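Local coordinates for folylpolyglutamate synthase protein FOLC (Mycobacterium tuberculosis, PDB 2VOS) that probably adds L-glutamate to dihydropteroate and, repeatedly, to tetrahydrofolate in ATP-dependent ligase reactions, and binds ADP, at residues H354-A367 against K385-F398. Sequence-based numbering, arbitrary orientation.
With MG (magnesium ion), chain C; ADP (adenosine-5'-diphosphate), chain B.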
ATOM      1  N   HIS A 354       6.957  -5.297   4.955  1.00 42.33           N
ATOM      2  CA  HIS A 354       6.781  -6.744   4.952  1.00 42.84           C
ATOM      3  C   HIS A 354       7.577  -7.375   3.778  1.00 42.11           C
ATOM      4  O   HIS A 354       7.262  -8.506   3.305  1.00 41.15           O
ATOM      5  CB  HIS A 354       5.308  -7.126   4.849  1.00 41.24           C
ATOM      6  CG  HIS A 354       4.657  -6.609   3.624  1.00 43.48           C
ATOM      7  ND1 HIS A 354       3.907  -5.455   3.623  1.00 46.09           N
ATOM      8  CD2 HIS A 354       4.668  -7.056   2.350  1.00 41.65           C
ATOM      9  CE1 HIS A 354       3.450  -5.237   2.407  1.00 44.77           C
ATOM     10  NE2 HIS A 354       3.896  -6.190   1.618  1.00 46.45           N
ATOM     11  N   ASN A 355       8.616  -6.659   3.335  1.00 41.66           N
ATOM     12  CA  ASN A 355       9.542  -7.245   2.374  1.00 40.95           C
ATOM     13  C   ASN A 355      10.906  -6.542   2.534  1.00 40.99           C
ATOM     14  O   ASN A 355      11.012  -5.544   3.242  1.00 41.56           O
ATOM     15  CB  ASN A 355       9.013  -7.161   0.920  1.00 40.31           C
ATOM     16  CG  ASN A 355       9.041  -5.686   0.347  1.00 43.13           C
ATOM     17  OD1 ASN A 355       9.079  -4.745   1.108  1.00 44.54           O
ATOM     18  ND2 ASN A 355       9.087  -5.527  -0.963  1.00 43.91           N
ATOM     19  N   PRO A 356      11.955  -7.068   1.884  1.00 41.48           N
ATOM     20  CA  PRO A 356      13.294  -6.503   2.128  1.00 41.70           C
ATOM     21  C   PRO A 356      13.386  -5.048   1.695  1.00 43.27           C
ATOM     22  O   PRO A 356      13.899  -4.249   2.462  1.00 43.42           O
ATOM     23  CB  PRO A 356      14.216  -7.374   1.279  1.00 41.40           C
ATOM     24  CG  PRO A 356      13.534  -8.738   1.355  1.00 41.15           C
ATOM     25  CD  PRO A 356      12.027  -8.378   1.220  1.00 40.54           C
ATOM     26  N   ALA A 357      12.912  -4.704   0.492  1.00 44.40           N
ATOM     27  CA  ALA A 357      12.909  -3.298   0.071  1.00 44.08           C
ATOM     28  C   ALA A 357      12.203  -2.354   1.083  1.00 44.79           C
ATOM     29  O   ALA A 357      12.752  -1.291   1.390  1.00 43.32           O
ATOM     30  CB  ALA A 357      12.315  -3.122  -1.311  1.00 44.47           C
ATOM     31  N   GLY A 358      11.005  -2.714   1.578  1.00 43.37           N
ATOM     32  CA  GLY A 358      10.325  -1.883   2.548  1.00 43.13           C
ATOM     33  C   GLY A 358      11.062  -1.831   3.897  1.00 44.56           C
ATOM     34  O   GLY A 358      11.111  -0.767   4.539  1.00 46.28           O
ATOM     35  N   ALA A 359      11.617  -2.954   4.364  1.00 43.55           N
ATOM     36  CA  ALA A 359      12.322  -2.982   5.678  1.00 44.49           C
ATOM     37  C   ALA A 359      13.618  -2.138   5.588  1.00 45.03           C
ATOM     38  O   ALA A 359      14.035  -1.484   6.549  1.00 45.18           O
ATOM     39  CB  ALA A 359      12.694  -4.449   6.081  1.00 44.27           C
ATOM     40  N   SER A 360      14.274  -2.235   4.437  1.00 44.79           N
ATOM     41  CA  SER A 360      15.397  -1.367   4.153  1.00 46.11           C
ATOM     42  C   SER A 360      15.013   0.142   4.128  1.00 46.32           C
ATOM     43  O   SER A 360      15.744   0.975   4.696  1.00 44.67           O
ATOM     44  CB  SER A 360      16.104  -1.836   2.875  1.00 47.01           C
ATOM     45  OG  SER A 360      17.002  -0.841   2.478  1.00 52.34           O
ATOM     46  N   ALA A 361      13.846   0.489   3.531  1.00 44.54           N
ATOM     47  CA  ALA A 361      13.415   1.914   3.489  1.00 44.61           C
ATOM     48  C   ALA A 361      13.135   2.400   4.918  1.00 44.03           C
ATOM     49  O   ALA A 361      13.554   3.504   5.312  1.00 43.04           O
ATOM     50  CB  ALA A 361      12.195   2.078   2.629  1.00 43.03           C
ATOM     51  N   LEU A 362      12.463   1.540   5.690  1.00 43.03           N
ATOM     52  CA  LEU A 362      12.207   1.793   7.077  1.00 43.45           C
ATOM     53  C   LEU A 362      13.518   2.012   7.878  1.00 43.57           C
ATOM     54  O   LEU A 362      13.627   2.994   8.644  1.00 43.01           O
ATOM     55  CB  LEU A 362      11.387   0.625   7.668  1.00 43.07           C
ATOM     56  CG  LEU A 362      11.144   0.583   9.167  1.00 44.01           C
ATOM     57  CD1 LEU A 362      10.494   1.917   9.720  1.00 44.72           C
ATOM     58  CD2 LEU A 362      10.260  -0.671   9.575  1.00 39.96           C
ATOM     59  N   ALA A 363      14.516   1.127   7.700  1.00 42.87           N
ATOM     60  CA  ALA A 363      15.757   1.210   8.497  1.00 42.15           C
ATOM     61  C   ALA A 363      16.498   2.502   8.104  1.00 42.86           C
ATOM     62  O   ALA A 363      16.987   3.242   8.974  1.00 42.96           O
ATOM     63  CB  ALA A 363      16.665  -0.033   8.231  1.00 42.77           C
ATOM     64  N   GLN A 364      16.576   2.790   6.800  1.00 42.22           N
ATOM     65  CA  GLN A 364      17.293   3.979   6.373  1.00 43.23           C
ATOM     66  C   GLN A 364      16.641   5.261   6.927  1.00 42.12           C
ATOM     67  O   GLN A 364      17.358   6.214   7.300  1.00 40.99           O
ATOM     68  CB  GLN A 364      17.322   4.088   4.873  1.00 44.10           C
ATOM     69  CG  GLN A 364      18.328   3.147   4.237  1.00 53.22           C
ATOM     70  CD  GLN A 364      18.257   3.267   2.738  1.00 62.93           C
ATOM     71  OE1 GLN A 364      18.691   4.282   2.183  1.00 67.43           O
ATOM     72  NE2 GLN A 364      17.653   2.273   2.073  1.00 64.45           N
ATOM     73  N   THR A 365      15.308   5.290   6.920  1.00 41.03           N
ATOM     74  CA  THR A 365      14.562   6.447   7.420  1.00 41.17           C
ATOM     75  C   THR A 365      14.812   6.652   8.927  1.00 41.41           C
ATOM     76  O   THR A 365      15.056   7.789   9.395  1.00 42.22           O
ATOM     77  CB  THR A 365      13.062   6.264   7.162  1.00 41.59           C
ATOM     78  OG1 THR A 365      12.854   6.039   5.761  1.00 43.32           O
ATOM     79  CG2 THR A 365      12.247   7.557   7.569  1.00 39.80           C
ATOM     80  N   LEU A 366      14.763   5.574   9.701  1.00 39.76           N
ATOM     81  CA  LEU A 366      14.980   5.645  11.133  1.00 41.55           C
ATOM     82  C   LEU A 366      16.380   6.180  11.454  1.00 41.74           C
ATOM     83  O   LEU A 366      16.560   6.969  12.377  1.00 42.50           O
ATOM     84  CB  LEU A 366      14.828   4.246  11.783  1.00 41.88           C
ATOM     85  CG  LEU A 366      13.390   3.708  11.811  1.00 43.06           C
ATOM     86  CD1 LEU A 366      13.420   2.202  12.108  1.00 41.22           C
ATOM     87  CD2 LEU A 366      12.485   4.502  12.784  1.00 43.86           C
ATOM     88  N   ALA A 367      17.358   5.786  10.642  1.00 42.96           N
ATOM     89  CA  ALA A 367      18.757   6.174  10.835  1.00 42.92           C
ATOM     90  C   ALA A 367      19.059   7.591  10.293  1.00 43.15           C
ATOM     91  O   ALA A 367      19.893   8.344  10.850  1.00 43.41           O
ATOM     92  CB  ALA A 367      19.655   5.144  10.152  1.00 42.37           C
ATOM     93  N   LYS A 385       6.515 -14.336   3.250  1.00 38.51           N
ATOM     94  CA  LYS A 385       7.515 -13.265   3.034  1.00 38.65           C
ATOM     95  C   LYS A 385       8.977 -13.667   3.133  1.00 40.16           C
ATOM     96  O   LYS A 385       9.358 -14.733   3.685  1.00 40.47           O
ATOM     97  CB  LYS A 385       7.280 -12.088   4.010  1.00 37.45           C
ATOM     98  CG  LYS A 385       5.853 -11.632   4.021  1.00 37.64           C
ATOM     99  CD  LYS A 385       5.329 -11.410   2.619  1.00 37.19           C
ATOM    100  CE  LYS A 385       3.962 -10.705   2.747  1.00 40.54           C
ATOM    101  NZ  LYS A 385       3.180 -10.615   1.475  1.00 40.46           N
ATOM    102  N   ASP A 386       9.840 -12.795   2.630  1.00 40.98           N
ATOM    103  CA  ASP A 386      11.262 -13.012   2.793  1.00 42.45           C
ATOM    104  C   ASP A 386      11.643 -12.546   4.202  1.00 42.57           C
ATOM    105  O   ASP A 386      12.223 -11.471   4.391  1.00 42.48           O
ATOM    106  CB  ASP A 386      12.038 -12.253   1.721  1.00 42.31           C
ATOM    107  CG  ASP A 386      13.534 -12.517   1.796  1.00 44.43           C
ATOM    108  OD1 ASP A 386      14.004 -13.225   2.728  1.00 43.15           O
ATOM    109  OD2 ASP A 386      14.236 -12.028   0.890  1.00 47.62           O
ATOM    110  N   VAL A 387      11.328 -13.380   5.188  1.00 42.96           N
ATOM    111  CA  VAL A 387      11.629 -13.097   6.604  1.00 44.00           C
ATOM    112  C   VAL A 387      13.095 -12.771   6.854  1.00 42.23           C
ATOM    113  O   VAL A 387      13.413 -11.776   7.513  1.00 39.95           O
ATOM    114  CB  VAL A 387      11.239 -14.296   7.494  1.00 44.59           C
ATOM    115  CG1 VAL A 387      11.279 -13.890   8.961  1.00 47.36           C
ATOM    116  CG2 VAL A 387       9.833 -14.756   7.088  1.00 48.37           C
ATOM    117  N   ASP A 388      13.989 -13.601   6.329  1.00 41.69           N
ATOM    118  CA  ASP A 388      15.432 -13.364   6.552  1.00 43.68           C
ATOM    119  C   ASP A 388      15.911 -12.001   5.946  1.00 43.69           C
ATOM    120  O   ASP A 388      16.654 -11.257   6.599  1.00 44.45           O
ATOM    121  CB  ASP A 388      16.254 -14.535   6.010  1.00 43.54           C
ATOM    122  CG  ASP A 388      17.719 -14.391   6.318  1.00 49.13           C
ATOM    123  OD1 ASP A 388      18.083 -14.459   7.530  1.00 51.19           O
ATOM    124  OD2 ASP A 388      18.500 -14.219   5.341  1.00 51.53           O
ATOM    125  N   GLY A 389      15.447 -11.667   4.737  1.00 42.62           N
ATOM    126  CA  GLY A 389      15.729 -10.359   4.143  1.00 43.18           C
ATOM    127  C   GLY A 389      15.168  -9.189   4.976  1.00 43.47           C
ATOM    128  O   GLY A 389      15.806  -8.122   5.118  1.00 44.32           O
ATOM    129  N   ILE A 390      13.955  -9.343   5.510  1.00 42.72           N
ATOM    130  CA  ILE A 390      13.419  -8.335   6.453  1.00 41.78           C
ATOM    131  C   ILE A 390      14.334  -8.165   7.691  1.00 42.43           C
ATOM    132  O   ILE A 390      14.674  -7.041   8.051  1.00 43.01           O
ATOM    133  CB  ILE A 390      11.987  -8.678   6.894  1.00 41.03           C
ATOM    134  CG1 ILE A 390      11.051  -8.513   5.677  1.00 38.90           C
ATOM    135  CG2 ILE A 390      11.492  -7.723   7.997  1.00 38.87           C
ATOM    136  CD1 ILE A 390       9.768  -9.397   5.725  1.00 37.28           C
ATOM    137  N   LEU A 391      14.716  -9.259   8.348  1.00 41.45           N
ATOM    138  CA  LEU A 391      15.491  -9.147   9.560  1.00 42.77           C
ATOM    139  C   LEU A 391      16.872  -8.521   9.271  1.00 43.07           C
ATOM    140  O   LEU A 391      17.390  -7.684  10.045  1.00 43.96           O
ATOM    141  CB  LEU A 391      15.667 -10.535  10.190  1.00 43.12           C
ATOM    142  CG  LEU A 391      14.345 -11.117  10.740  1.00 43.31           C
ATOM    143  CD1 LEU A 391      14.373 -12.649  10.889  1.00 44.10           C
ATOM    144  CD2 LEU A 391      13.979 -10.441  12.059  1.00 42.74           C
ATOM    145  N   ALA A 392      17.449  -8.917   8.149  1.00 41.39           N
ATOM    146  CA  ALA A 392      18.794  -8.442   7.796  1.00 40.97           C
ATOM    147  C   ALA A 392      18.784  -6.906   7.539  1.00 41.10           C
ATOM    148  O   ALA A 392      19.738  -6.217   7.872  1.00 40.10           O
ATOM    149  CB  ALA A 392      19.322  -9.192   6.584  1.00 40.41           C
ATOM    150  N   ALA A 393      17.673  -6.375   7.041  1.00 40.18           N
ATOM    151  CA  ALA A 393      17.569  -4.947   6.782  1.00 42.37           C
ATOM    152  C   ALA A 393      17.374  -4.192   8.088  1.00 42.82           C
ATOM    153  O   ALA A 393      17.777  -3.021   8.210  1.00 42.77           O
ATOM    154  CB  ALA A 393      16.364  -4.635   5.830  1.00 43.26           C
ATOM    155  N   LEU A 394      16.771  -4.842   9.087  1.00 43.21           N
ATOM    156  CA  LEU A 394      16.424  -4.129  10.330  1.00 43.29           C
ATOM    157  C   LEU A 394      17.476  -4.293  11.408  1.00 44.25           C
ATOM    158  O   LEU A 394      17.538  -3.488  12.360  1.00 43.14           O
ATOM    159  CB  LEU A 394      15.059  -4.587  10.865  1.00 44.72           C
ATOM    160  CG  LEU A 394      13.952  -4.250   9.856  1.00 46.69           C
ATOM    161  CD1 LEU A 394      12.570  -4.857  10.229  1.00 50.16           C
ATOM    162  CD2 LEU A 394      13.875  -2.753   9.695  1.00 50.73           C
ATOM    163  N   GLU A 395      18.313  -5.330  11.278  1.00 44.02           N
ATOM    164  CA  GLU A 395      19.313  -5.589  12.340  1.00 44.72           C
ATOM    165  C   GLU A 395      20.239  -4.416  12.623  1.00 44.80           C
ATOM    166  O   GLU A 395      20.600  -4.193  13.762  1.00 45.77           O
ATOM    167  CB  GLU A 395      20.139  -6.835  12.035  1.00 44.58           C
ATOM    168  CG  GLU A 395      21.075  -7.202  13.196  1.00 47.23           C
ATOM    169  CD  GLU A 395      22.418  -6.489  13.108  1.00 46.58           C
ATOM    170  OE1 GLU A 395      22.705  -5.972  12.022  1.00 45.41           O
ATOM    171  OE2 GLU A 395      23.168  -6.450  14.111  1.00 45.81           O
ATOM    172  N   PRO A 396      20.666  -3.680  11.579  1.00 45.13           N
ATOM    173  CA  PRO A 396      21.515  -2.523  11.849  1.00 45.26           C
ATOM    174  C   PRO A 396      20.832  -1.376  12.635  1.00 46.09           C
ATOM    175  O   PRO A 396      21.530  -0.483  13.125  1.00 46.09           O
ATOM    176  CB  PRO A 396      21.897  -2.034  10.446  1.00 45.37           C
ATOM    177  CG  PRO A 396      21.759  -3.275   9.553  1.00 46.14           C
ATOM    178  CD  PRO A 396      20.501  -3.905  10.124  1.00 44.75           C
ATOM    179  N   VAL A 397      19.513  -1.387  12.820  1.00 44.73           N
ATOM    180  CA  VAL A 397      18.935  -0.250  13.518  1.00 45.56           C
ATOM    181  C   VAL A 397      18.186  -0.605  14.794  1.00 45.54           C
ATOM    182  O   VAL A 397      17.894   0.283  15.608  1.00 46.89           O
ATOM    183  CB  VAL A 397      17.989   0.608  12.582  1.00 46.78           C
ATOM    184  CG1 VAL A 397      18.807   1.371  11.565  1.00 47.67           C
ATOM    185  CG2 VAL A 397      16.916  -0.309  11.893  1.00 45.80           C
ATOM    186  N   PHE A 398      17.749  -1.847  14.910  1.00 44.30           N
ATOM    187  CA  PHE A 398      17.032  -2.286  16.118  1.00 44.66           C
ATOM    188  C   PHE A 398      18.081  -2.853  17.088  1.00 45.05           C
ATOM    189  O   PHE A 398      18.716  -3.927  16.830  1.00 44.64           O
ATOM    190  CB  PHE A 398      15.972  -3.387  15.825  1.00 44.15           C
ATOM    191  CG  PHE A 398      14.747  -2.909  15.008  1.00 44.85           C
ATOM    192  CD1 PHE A 398      14.506  -1.574  14.815  1.00 43.35           C
ATOM    193  CD2 PHE A 398      13.808  -3.847  14.520  1.00 45.73           C
ATOM    194  CE1 PHE A 398      13.399  -1.144  14.115  1.00 43.58           C
ATOM    195  CE2 PHE A 398      12.677  -3.437  13.798  1.00 46.38           C
ATOM    196  CZ  PHE A 398      12.459  -2.085  13.599  1.00 44.55           C
TER
HETATM  197 MG    MG C1491       3.463  -6.218  -0.386  1.00 39.43          MG
HETATM  198  PB  ADP B1490       2.094  -1.310  -1.220  1.00 32.04           P
HETATM  199  O1B ADP B1490       0.685  -0.786  -1.319  1.00 29.25           O
HETATM  200  O2B ADP B1490       2.203  -2.546  -0.371  1.00 33.59           O
HETATM  201  O3B ADP B1490       2.863  -1.397  -2.503  1.00 30.87           O
HETATM  202  PA  ADP B1490       2.615   0.864   0.727  1.00 32.77           P
HETATM  203  O1A ADP B1490       1.488   0.284   1.567  1.00 31.51           O
HETATM  204  O2A ADP B1490       2.764   2.334   0.369  1.00 26.12           O
HETATM  205  O3A ADP B1490       2.982  -0.152  -0.503  1.00 31.81           O
HETATM  206  O5' ADP B1490       3.915   0.590   1.662  1.00 35.29           O
HETATM  207  C5' ADP B1490       4.175  -0.630   2.371  1.00 33.51           C
HETATM  208  C4' ADP B1490       5.548  -0.431   3.050  1.00 39.19           C
HETATM  209  O4' ADP B1490       6.569  -0.319   2.019  1.00 34.70           O
HETATM  210  C3' ADP B1490       5.701   0.897   3.788  1.00 41.59           C
HETATM  211  O3' ADP B1490       5.499   0.733   5.177  1.00 47.10           O
HETATM  212  C2' ADP B1490       7.126   1.355   3.655  1.00 42.55           C
HETATM  213  O2' ADP B1490       7.918   0.550   4.595  1.00 48.77           O
HETATM  214  C1' ADP B1490       7.512   0.735   2.337  1.00 37.44           C
HETATM  215  N9  ADP B1490       7.459   1.620   1.138  1.00 34.80           N
HETATM  216  C8  ADP B1490       6.446   2.398   0.627  1.00 32.19           C
HETATM  217  N7  ADP B1490       6.856   2.983  -0.538  1.00 31.85           N
HETATM  218  C5  ADP B1490       8.094   2.479  -0.820  1.00 31.30           C
HETATM  219  C6  ADP B1490       9.085   2.625  -1.892  1.00 33.48           C
HETATM  220  N6  ADP B1490       8.851   3.438  -2.944  1.00 30.42           N
HETATM  221  N1  ADP B1490      10.237   1.962  -1.736  1.00 30.70           N
HETATM  222  C2  ADP B1490      10.573   1.175  -0.682  1.00 31.87           C
HETATM  223  N3  ADP B1490       9.705   0.957   0.341  1.00 32.58           N
HETATM  224  C4  ADP B1490       8.495   1.604   0.294  1.00 34.00           C
HETATM  225  O   HOH W   1       8.799 -10.383   1.523  1.00 28.88           O
HETATM  226  O   HOH W   2       2.206  -7.648  -0.165  1.00 43.24           O
HETATM  227  O   HOH W   3       4.502  -4.101  -0.403  1.00 59.95           O
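The imidazole of H354 meets K385 obliquely, its CD2 lying 3.7 Å from the lysine CE, while ADP O2B approaches the ring edge near its plane. H354 NE2 binds the magnesium ion at 2.1 Å, and ND1 is tied back to the carbonyl of A352, which fixes the ring's rotation. The lysine, bent at chi2 (-49°), runs past the H354 carbonyl and carries its ammonium to D200, the other protein ligand of the metal. At the far end a second ring, F398, is met obliquely by L366 CD1, 3.9 Å from CE1. Between these rings, helices 356-367 and 387-394 of the Mur ligase C-terminal domain pack nearly parallel, their axes closest at 8.1 Å and 12° apart in direction, beside strand 464-469 of its mixed sheet. Small residues permit such closeness: A359 CB sits 3.7 Å from A393 CB, and P356 CG comes within 3.9 Å of G389 CA. L394 sends CD2 against the A359 carbonyl, and V397 straddles A363, with CG2 on its CB and CG1 on its O. Both helices start with side-chain N-caps, N355 to G358 N and D386 to G389 N, and one water links H354 O to D386 N.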